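Local coordinates for protein endoglucanase A (Clostridium cellulolyticum, PDB 1EDG) that probably hydrolyses internal beta-1,4-glucosidic bonds of cellulose, as an endoglucanase of glycosyl hydrolase family 5, at residues L119-D124 with S147-I152; D202-V207 with R217-P222. All coordinates share one frame; numbering follows the deposited sequence.

Both interactions join barrel strands to outer helices of one (beta/alpha)8 TIM barrel. Interaction 1 sets strand 116-120 and the loop after it against helix 138-155. Interaction 2 sets helix 187-209 against strand 219-222. Strand 163-166 lies between the two strands in the barrel. The centres of the contacts are about 11 Å apart, and the two helices meet directly. Trp149 CD1 packs 3.7 Å from Phe203 CD1, with the ring planes at about 55°. Beside it, Thr206 CG2 lies 3.6 Å from Ala150 N. Both contacts lie in the layer between barrel and helices. Interaction 1 also takes in the loop at the C-terminal end of its strand, the end where TIM-barrel enzymes have their active site.

Interaction 1: residues L119-D124 with S147-I152; sequences LNTHHD and SVWAQI
Leu119 points out of strand 116-120 toward the helix. Its CD1 meets CG2 of Ile152 at 3.9 Å, with the two side chains set obliquely. The carbonyl O of Leu119 lies near the plane of the Trp149 indole, at its edge, 3.7 Å from CH2. Asn120 turns its side chain away from the helix. Only its backbone comes close, with the carbonyl C 4.2 Å from Trp149 CZ2. Its OD1 accepts from Val82 N. Thr121 again points toward the helix. Its CG2 is anti to the carbonyl carbon (OG1 at chi1 64°), and this brings the methyl 3.6 Å from Trp149 NE1. The same methyl reaches Val148 CG1 at 4.3 Å. Thr121 OG1 and Trp149 NE1 both hydrogen-bond to Gly167 O. This shared acceptor ties the loop and the indole to one backbone atom and would limit rotation of both groups. Within the helix, CD1 of Ile152 lies 3.8 Å above one face of the indole, toward its rim. Beyond Thr121 the chain leaves the helix, although Asp124 OD2 still bonds to Tyr144 OH. This is a strand-to-following-helix contact of a beta/alpha barrel: strand 116-120 runs between strands 77-80 and 163-166, and helix 138-155 packs on its outer side.

Interaction 2: residues D202-V207 with R217-P222; sequences DFVNTV and RYLMCP
The Phe203 ring meets strand 219-222 through CE2 and CZ. Cys221 SG lies at the ring edge, 5.4 Å from the centroid and 90° off the ring normal, a sulfur-aromatic contact. Met220 O and Leu219 CB approach the ring obliquely, and Met220 O is 3.6 Å from CE2. Phe203 CG is anti to the backbone N (chi1 155°), which carries the ring out toward the strand. Around the ring, Phe165 of strand 163-166 and Ile145 of helix 138-155 also pack against this side chain. Leu219 points toward the helix and meets three of its side chains. Its CB lies 4.0 Å from Phe203 CE2. Its two methyls part: CD1 meets both CG1 and CG2 of Val204, each at 4.1 Å, while CD2 is shared between Val207 CG1 and Phe203 CZ. The Val207 and Leu219 side chains lie alongside, pointing opposite ways. Val204 CG2 also lies 4.3 Å from Cys221 SG. Met220 points the other way and packs on Ile164 and Ile250 of the flanking strands. The axes of helix segment 202-207 and strand 219-222 come within 9.9 Å at 166°, nearly antiparallel, as for a helix leading back to the next strand of a beta/alpha barrel. No hydrogen bond or salt bridge joins the two segments. The buried interface therefore rests on apolar packing and the fit of side chains.

Interaction 1: residues L119-D124 with S147-I152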
ATOM      1  N   LEU A 119      -7.226  -5.226   0.825  1.00  9.74           N
ATOM      2  CA  LEU A 119      -7.622  -5.065   2.228  1.00 10.58           C
ATOM      3  C   LEU A 119      -6.419  -5.500   3.075  1.00 10.20           C
ATOM      4  O   LEU A 119      -5.848  -6.559   2.824  1.00  9.05           O
ATOM      5  CB  LEU A 119      -8.800  -5.985   2.552  1.00 13.23           C
ATOM      6  CG  LEU A 119     -10.115  -5.468   3.137  1.00 17.86           C
ATOM      7  CD1 LEU A 119     -10.795  -6.633   3.805  1.00 16.62           C
ATOM      8  CD2 LEU A 119      -9.905  -4.351   4.143  1.00 16.66           C
ATOM      9  N   ASN A 120      -6.062  -4.727   4.097  1.00  9.64           N
ATOM     10  CA  ASN A 120      -4.908  -5.081   4.930  1.00  8.81           C
ATOM     11  C   ASN A 120      -5.162  -4.875   6.425  1.00 10.29           C
ATOM     12  O   ASN A 120      -6.321  -4.762   6.852  1.00  8.53           O
ATOM     13  CB  ASN A 120      -3.689  -4.223   4.510  1.00  8.47           C
ATOM     14  CG  ASN A 120      -3.714  -2.779   5.090  1.00  9.06           C
ATOM     15  OD1 ASN A 120      -4.597  -2.401   5.865  1.00 10.14           O
ATOM     16  ND2 ASN A 120      -2.713  -1.997   4.739  1.00  8.04           N
ATOM     17  N   THR A 121      -4.089  -5.004   7.211  1.00  9.66           N
ATOM     18  CA  THR A 121      -4.124  -4.640   8.627  1.00  9.28           C
ATOM     19  C   THR A 121      -3.124  -3.483   8.522  1.00  8.80           C
ATOM     20  O   THR A 121      -2.116  -3.590   7.798  1.00 10.30           O
ATOM     21  CB  THR A 121      -3.616  -5.724   9.630  1.00  8.79           C
ATOM     22  OG1 THR A 121      -2.228  -6.005   9.416  1.00  9.16           O
ATOM     23  CG2 THR A 121      -4.454  -6.975   9.535  1.00  8.11           C
ATOM     24  N   HIS A 122      -3.408  -2.361   9.175  1.00  8.28           N
ATOM     25  CA  HIS A 122      -2.540  -1.203   9.058  1.00  7.04           C
ATOM     26  C   HIS A 122      -1.777  -0.829  10.323  1.00 10.18           C
ATOM     27  O   HIS A 122      -0.754  -1.446  10.624  1.00 10.23           O
ATOM     28  CB  HIS A 122      -3.340  -0.016   8.501  1.00  8.49           C
ATOM     29  CG  HIS A 122      -2.549   0.879   7.598  1.00  8.78           C
ATOM     30  ND1 HIS A 122      -2.043   2.098   8.004  1.00 12.63           N
ATOM     31  CD2 HIS A 122      -2.193   0.742   6.300  1.00  7.73           C
ATOM     32  CE1 HIS A 122      -1.415   2.672   6.992  1.00  8.48           C
ATOM     33  NE2 HIS A 122      -1.494   1.868   5.948  1.00 11.64           N
ATOM     34  N   HIS A 123      -2.264   0.159  11.074  1.00  9.64           N
ATOM     35  CA  HIS A 123      -1.577   0.596  12.293  1.00 11.55           C
ATOM     36  C   HIS A 123      -1.925  -0.341  13.452  1.00 12.96           C
ATOM     37  O   HIS A 123      -2.588   0.052  14.420  1.00 13.29           O
ATOM     38  CB  HIS A 123      -1.950   2.045  12.635  1.00 11.42           C
ATOM     39  CG  HIS A 123      -1.472   3.053  11.630  1.00 13.11           C
ATOM     40  ND1 HIS A 123      -2.285   4.052  11.132  1.00 13.13           N
ATOM     41  CD2 HIS A 123      -0.256   3.244  11.066  1.00 11.68           C
ATOM     42  CE1 HIS A 123      -1.587   4.817  10.311  1.00 11.02           C
ATOM     43  NE2 HIS A 123      -0.353   4.349  10.253  1.00 15.40           N
ATOM     44  N   ASP A 124      -1.498  -1.596  13.327  1.00 11.32           N
ATOM     45  CA  ASP A 124      -1.770  -2.605  14.342  1.00 10.63           C
ATOM     46  C   ASP A 124      -0.513  -3.137  15.027  1.00 10.92           C
ATOM     47  O   ASP A 124      -0.537  -4.209  15.629  1.00 10.53           O
ATOM     48  CB  ASP A 124      -2.594  -3.747  13.746  1.00 10.22           C
ATOM     49  CG  ASP A 124      -4.042  -3.355  13.491  1.00 11.41           C
ATOM     50  OD1 ASP A 124      -4.507  -2.362  14.094  1.00 11.48           O
ATOM     51  OD2 ASP A 124      -4.728  -4.052  12.714  1.00  9.18           O
ATOM     52  N   SER A 147      -5.995 -14.922  14.300  1.00 10.87           N
ATOM     53  CA  SER A 147      -7.395 -14.691  14.674  1.00 11.37           C
ATOM     54  C   SER A 147      -8.071 -13.685  13.748  1.00  8.89           C
ATOM     55  O   SER A 147      -9.165 -13.919  13.235  1.00 10.51           O
ATOM     56  CB  SER A 147      -7.489 -14.180  16.113  1.00 12.94           C
ATOM     57  OG  SER A 147      -6.906 -15.096  17.022  1.00 18.77           O
ATOM     58  N   VAL A 148      -7.413 -12.549  13.559  1.00 10.72           N
ATOM     59  CA  VAL A 148      -7.935 -11.484  12.706  1.00 11.35           C
ATOM     60  C   VAL A 148      -8.086 -11.948  11.256  1.00 10.54           C
ATOM     61  O   VAL A 148      -9.144 -11.756  10.643  1.00 10.62           O
ATOM     62  CB  VAL A 148      -7.044 -10.214  12.806  1.00 12.71           C
ATOM     63  CG1 VAL A 148      -7.381  -9.229  11.715  1.00 16.67           C
ATOM     64  CG2 VAL A 148      -7.238  -9.562  14.172  1.00 14.23           C
ATOM     65  N   TRP A 149      -7.068 -12.620  10.725  1.00  9.20           N
ATOM     66  CA  TRP A 149      -7.161 -13.076   9.349  1.00  7.86           C
ATOM     67  C   TRP A 149      -8.150 -14.204   9.122  1.00  9.99           C
ATOM     68  O   TRP A 149      -8.758 -14.284   8.056  1.00 10.71           O
ATOM     69  CB  TRP A 149      -5.778 -13.361   8.759  1.00  8.28           C
ATOM     70  CG  TRP A 149      -5.146 -12.088   8.295  1.00  7.53           C
ATOM     71  CD1 TRP A 149      -4.085 -11.448   8.851  1.00  7.08           C
ATOM     72  CD2 TRP A 149      -5.609 -11.250   7.228  1.00  8.23           C
ATOM     73  NE1 TRP A 149      -3.860 -10.254   8.210  1.00  8.97           N
ATOM     74  CE2 TRP A 149      -4.783 -10.108   7.206  1.00  9.11           C
ATOM     75  CE3 TRP A 149      -6.652 -11.352   6.294  1.00  9.99           C
ATOM     76  CZ2 TRP A 149      -4.966  -9.066   6.286  1.00  9.23           C
ATOM     77  CZ3 TRP A 149      -6.833 -10.319   5.383  1.00  9.51           C
ATOM     78  CH2 TRP A 149      -5.993  -9.193   5.385  1.00  8.06           C
ATOM     79  N   ALA A 150      -8.371 -15.038  10.134  1.00  9.77           N
ATOM     80  CA  ALA A 150      -9.345 -16.119   9.995  1.00 11.04           C
ATOM     81  C   ALA A 150     -10.735 -15.488   9.856  1.00  9.74           C
ATOM     82  O   ALA A 150     -11.562 -15.949   9.072  1.00 10.77           O
ATOM     83  CB  ALA A 150      -9.304 -17.048  11.216  1.00 12.57           C
ATOM     84  N   GLN A 151     -10.969 -14.416  10.605  1.00  9.64           N
ATOM     85  CA  GLN A 151     -12.243 -13.709  10.572  1.00 10.43           C
ATOM     86  C   GLN A 151     -12.455 -12.952   9.259  1.00  9.77           C
ATOM     87  O   GLN A 151     -13.544 -13.008   8.674  1.00 11.27           O
ATOM     88  CB  GLN A 151     -12.339 -12.745  11.751  1.00 10.89           C
ATOM     89  CG  GLN A 151     -12.383 -13.431  13.104  1.00 12.66           C
ATOM     90  CD  GLN A 151     -12.344 -12.436  14.233  1.00 12.65           C
ATOM     91  OE1 GLN A 151     -13.352 -11.806  14.553  1.00 14.48           O
ATOM     92  NE2 GLN A 151     -11.175 -12.263  14.827  1.00 11.39           N
ATOM     93  N   ILE A 152     -11.430 -12.232   8.811  1.00  9.73           N
ATOM     94  CA  ILE A 152     -11.529 -11.487   7.559  1.00  9.60           C
ATOM     95  C   ILE A 152     -11.749 -12.464   6.403  1.00 10.43           C
ATOM     96  O   ILE A 152     -12.630 -12.260   5.562  1.00 11.54           O
ATOM     97  CB  ILE A 152     -10.279 -10.621   7.303  1.00 10.08           C
ATOM     98  CG1 ILE A 152     -10.152  -9.559   8.397  1.00  9.20           C
ATOM     99  CG2 ILE A 152     -10.389  -9.927   5.937  1.00 11.45           C
ATOM    100  CD1 ILE A 152      -8.833  -8.829   8.384  1.00 11.48           C
TER

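Interaction 2: residues D202-V207 with R217-P222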
ATOM      1  N   ASP A 202       2.346 -17.346   8.798  1.00 10.14           N
ATOM      2  CA  ASP A 202       1.114 -17.619   9.549  1.00 11.67           C
ATOM      3  C   ASP A 202      -0.104 -17.021   8.832  1.00 10.69           C
ATOM      4  O   ASP A 202      -1.160 -17.648   8.765  1.00 11.56           O
ATOM      5  CB  ASP A 202       1.208 -17.058  10.974  1.00 12.85           C
ATOM      6  CG  ASP A 202       2.227 -17.801  11.833  1.00 18.17           C
ATOM      7  OD1 ASP A 202       2.371 -19.033  11.672  1.00 20.22           O
ATOM      8  OD2 ASP A 202       2.889 -17.153  12.670  1.00 18.67           O
ATOM      9  N   PHE A 203       0.062 -15.806   8.310  1.00 10.06           N
ATOM     10  CA  PHE A 203      -0.986 -15.099   7.568  1.00  9.72           C
ATOM     11  C   PHE A 203      -1.432 -15.948   6.373  1.00  9.86           C
ATOM     12  O   PHE A 203      -2.627 -16.207   6.192  1.00  9.67           O
ATOM     13  CB  PHE A 203      -0.444 -13.729   7.117  1.00  8.77           C
ATOM     14  CG  PHE A 203      -1.124 -13.152   5.899  1.00  9.85           C
ATOM     15  CD1 PHE A 203      -2.493 -12.897   5.891  1.00  8.38           C
ATOM     16  CD2 PHE A 203      -0.379 -12.849   4.765  1.00  9.99           C
ATOM     17  CE1 PHE A 203      -3.112 -12.347   4.766  1.00 10.11           C
ATOM     18  CE2 PHE A 203      -0.982 -12.298   3.634  1.00 10.28           C
ATOM     19  CZ  PHE A 203      -2.355 -12.046   3.633  1.00 10.14           C
ATOM     20  N   VAL A 204      -0.463 -16.404   5.580  1.00  9.59           N
ATOM     21  CA  VAL A 204      -0.755 -17.234   4.413  1.00  9.11           C
ATOM     22  C   VAL A 204      -1.448 -18.546   4.806  1.00  9.47           C
ATOM     23  O   VAL A 204      -2.492 -18.897   4.252  1.00  9.83           O
ATOM     24  CB  VAL A 204       0.545 -17.540   3.609  1.00  9.57           C
ATOM     25  CG1 VAL A 204       0.253 -18.498   2.457  1.00  7.48           C
ATOM     26  CG2 VAL A 204       1.146 -16.242   3.079  1.00  9.51           C
ATOM     27  N   ASN A 205      -0.888 -19.253   5.785  1.00 10.56           N
ATOM     28  CA  ASN A 205      -1.464 -20.518   6.240  1.00 11.48           C
ATOM     29  C   ASN A 205      -2.906 -20.384   6.700  1.00 10.21           C
ATOM     30  O   ASN A 205      -3.756 -21.205   6.339  1.00 11.01           O
ATOM     31  CB  ASN A 205      -0.616 -21.130   7.356  1.00 12.99           C
ATOM     32  CG  ASN A 205       0.710 -21.665   6.848  1.00 15.85           C
ATOM     33  OD1 ASN A 205       0.898 -21.830   5.644  1.00 17.26           O
ATOM     34  ND2 ASN A 205       1.636 -21.927   7.757  1.00 16.61           N
ATOM     35  N   THR A 206      -3.181 -19.344   7.480  1.00 10.51           N
ATOM     36  CA  THR A 206      -4.527 -19.096   7.998  1.00 11.30           C
ATOM     37  C   THR A 206      -5.542 -18.850   6.878  1.00 10.70           C
ATOM     38  O   THR A 206      -6.621 -19.445   6.864  1.00 11.92           O
ATOM     39  CB  THR A 206      -4.524 -17.900   8.975  1.00 11.21           C
ATOM     40  OG1 THR A 206      -3.651 -18.194  10.071  1.00 15.09           O
ATOM     41  CG2 THR A 206      -5.927 -17.618   9.502  1.00 10.98           C
ATOM     42  N   VAL A 207      -5.197 -17.976   5.938  1.00  9.73           N
ATOM     43  CA  VAL A 207      -6.094 -17.672   4.830  1.00 11.49           C
ATOM     44  C   VAL A 207      -6.348 -18.905   3.950  1.00 11.56           C
ATOM     45  O   VAL A 207      -7.495 -19.232   3.636  1.00 10.50           O
ATOM     46  CB  VAL A 207      -5.539 -16.497   3.974  1.00 11.56           C
ATOM     47  CG1 VAL A 207      -6.406 -16.271   2.743  1.00 12.93           C
ATOM     48  CG2 VAL A 207      -5.480 -15.225   4.817  1.00 11.51           C
ATOM     49  N   ARG A 217      -6.761 -16.881  -4.037  1.00 15.62           N
ATOM     50  CA  ARG A 217      -6.589 -15.442  -4.235  1.00 14.06           C
ATOM     51  C   ARG A 217      -5.143 -14.985  -4.033  1.00 13.06           C
ATOM     52  O   ARG A 217      -4.334 -15.696  -3.443  1.00 12.67           O
ATOM     53  CB  ARG A 217      -7.557 -14.635  -3.345  1.00 14.97           C
ATOM     54  CG  ARG A 217      -7.105 -14.384  -1.918  1.00 14.56           C
ATOM     55  CD  ARG A 217      -8.053 -13.418  -1.182  1.00 14.13           C
ATOM     56  NE  ARG A 217      -9.337 -14.044  -0.860  1.00 12.86           N
ATOM     57  CZ  ARG A 217     -10.455 -13.895  -1.570  1.00 14.11           C
ATOM     58  NH1 ARG A 217     -10.472 -13.122  -2.655  1.00 14.06           N
ATOM     59  NH2 ARG A 217     -11.548 -14.566  -1.230  1.00 13.58           N
ATOM     60  N   TYR A 218      -4.805 -13.824  -4.583  1.00 10.62           N
ATOM     61  CA  TYR A 218      -3.463 -13.271  -4.434  1.00  9.62           C
ATOM     62  C   TYR A 218      -3.303 -12.668  -3.037  1.00 10.45           C
ATOM     63  O   TYR A 218      -4.242 -12.061  -2.501  1.00  9.85           O
ATOM     64  CB  TYR A 218      -3.201 -12.203  -5.500  1.00  9.80           C
ATOM     65  CG  TYR A 218      -2.928 -12.771  -6.870  1.00  9.95           C
ATOM     66  CD1 TYR A 218      -3.973 -13.099  -7.731  1.00 10.99           C
ATOM     67  CD2 TYR A 218      -1.622 -12.999  -7.298  1.00 10.94           C
ATOM     68  CE1 TYR A 218      -3.723 -13.641  -8.989  1.00 12.04           C
ATOM     69  CE2 TYR A 218      -1.359 -13.543  -8.546  1.00 11.42           C
ATOM     70  CZ  TYR A 218      -2.409 -13.860  -9.387  1.00 12.42           C
ATOM     71  OH  TYR A 218      -2.145 -14.399 -10.624  1.00 13.69           O
ATOM     72  N   LEU A 219      -2.123 -12.852  -2.450  1.00  8.36           N
ATOM     73  CA  LEU A 219      -1.814 -12.337  -1.125  1.00  9.61           C
ATOM     74  C   LEU A 219      -0.557 -11.471  -1.208  1.00 10.67           C
ATOM     75  O   LEU A 219       0.343 -11.772  -1.984  1.00 12.73           O
ATOM     76  CB  LEU A 219      -1.579 -13.503  -0.151  1.00  9.61           C
ATOM     77  CG  LEU A 219      -2.691 -14.557  -0.048  1.00 10.97           C
ATOM     78  CD1 LEU A 219      -2.283 -15.681   0.903  1.00 12.33           C
ATOM     79  CD2 LEU A 219      -3.994 -13.912   0.428  1.00 10.99           C
ATOM     80  N   MET A 220      -0.496 -10.403  -0.417  1.00  8.45           N
ATOM     81  CA  MET A 220       0.662  -9.511  -0.417  1.00  7.78           C
ATOM     82  C   MET A 220       1.443  -9.616   0.888  1.00  9.42           C
ATOM     83  O   MET A 220       0.856  -9.661   1.975  1.00  9.15           O
ATOM     84  CB  MET A 220       0.224  -8.058  -0.631  1.00  9.11           C
ATOM     85  CG  MET A 220      -0.229  -7.746  -2.046  1.00 11.18           C
ATOM     86  SD  MET A 220      -1.076  -6.141  -2.176  1.00 12.27           S
ATOM     87  CE  MET A 220       0.254  -4.992  -1.788  1.00 12.57           C
ATOM     88  N   CYS A 221       2.770  -9.608   0.771  1.00  7.94           N
ATOM     89  CA  CYS A 221       3.650  -9.707   1.927  1.00  9.04           C
ATOM     90  C   CYS A 221       4.801  -8.707   1.856  1.00  9.78           C
ATOM     91  O   CYS A 221       5.494  -8.625   0.835  1.00  9.36           O
ATOM     92  CB  CYS A 221       4.243 -11.118   2.022  1.00  9.05           C
ATOM     93  SG  CYS A 221       3.031 -12.431   2.206  1.00 12.90           S
ATOM     94  N   PRO A 222       4.969  -7.876   2.899  1.00  8.75           N
ATOM     95  CA  PRO A 222       6.037  -6.882   2.961  1.00  8.01           C
ATOM     96  C   PRO A 222       7.224  -7.430   3.767  1.00  9.87           C
ATOM     97  O   PRO A 222       7.104  -8.462   4.448  1.00  9.19           O
ATOM     98  CB  PRO A 222       5.382  -5.733   3.722  1.00  9.82           C
ATOM     99  CG  PRO A 222       4.554  -6.458   4.726  1.00  8.18           C
ATOM    100  CD  PRO A 222       3.933  -7.586   3.917  1.00  9.14           C
TER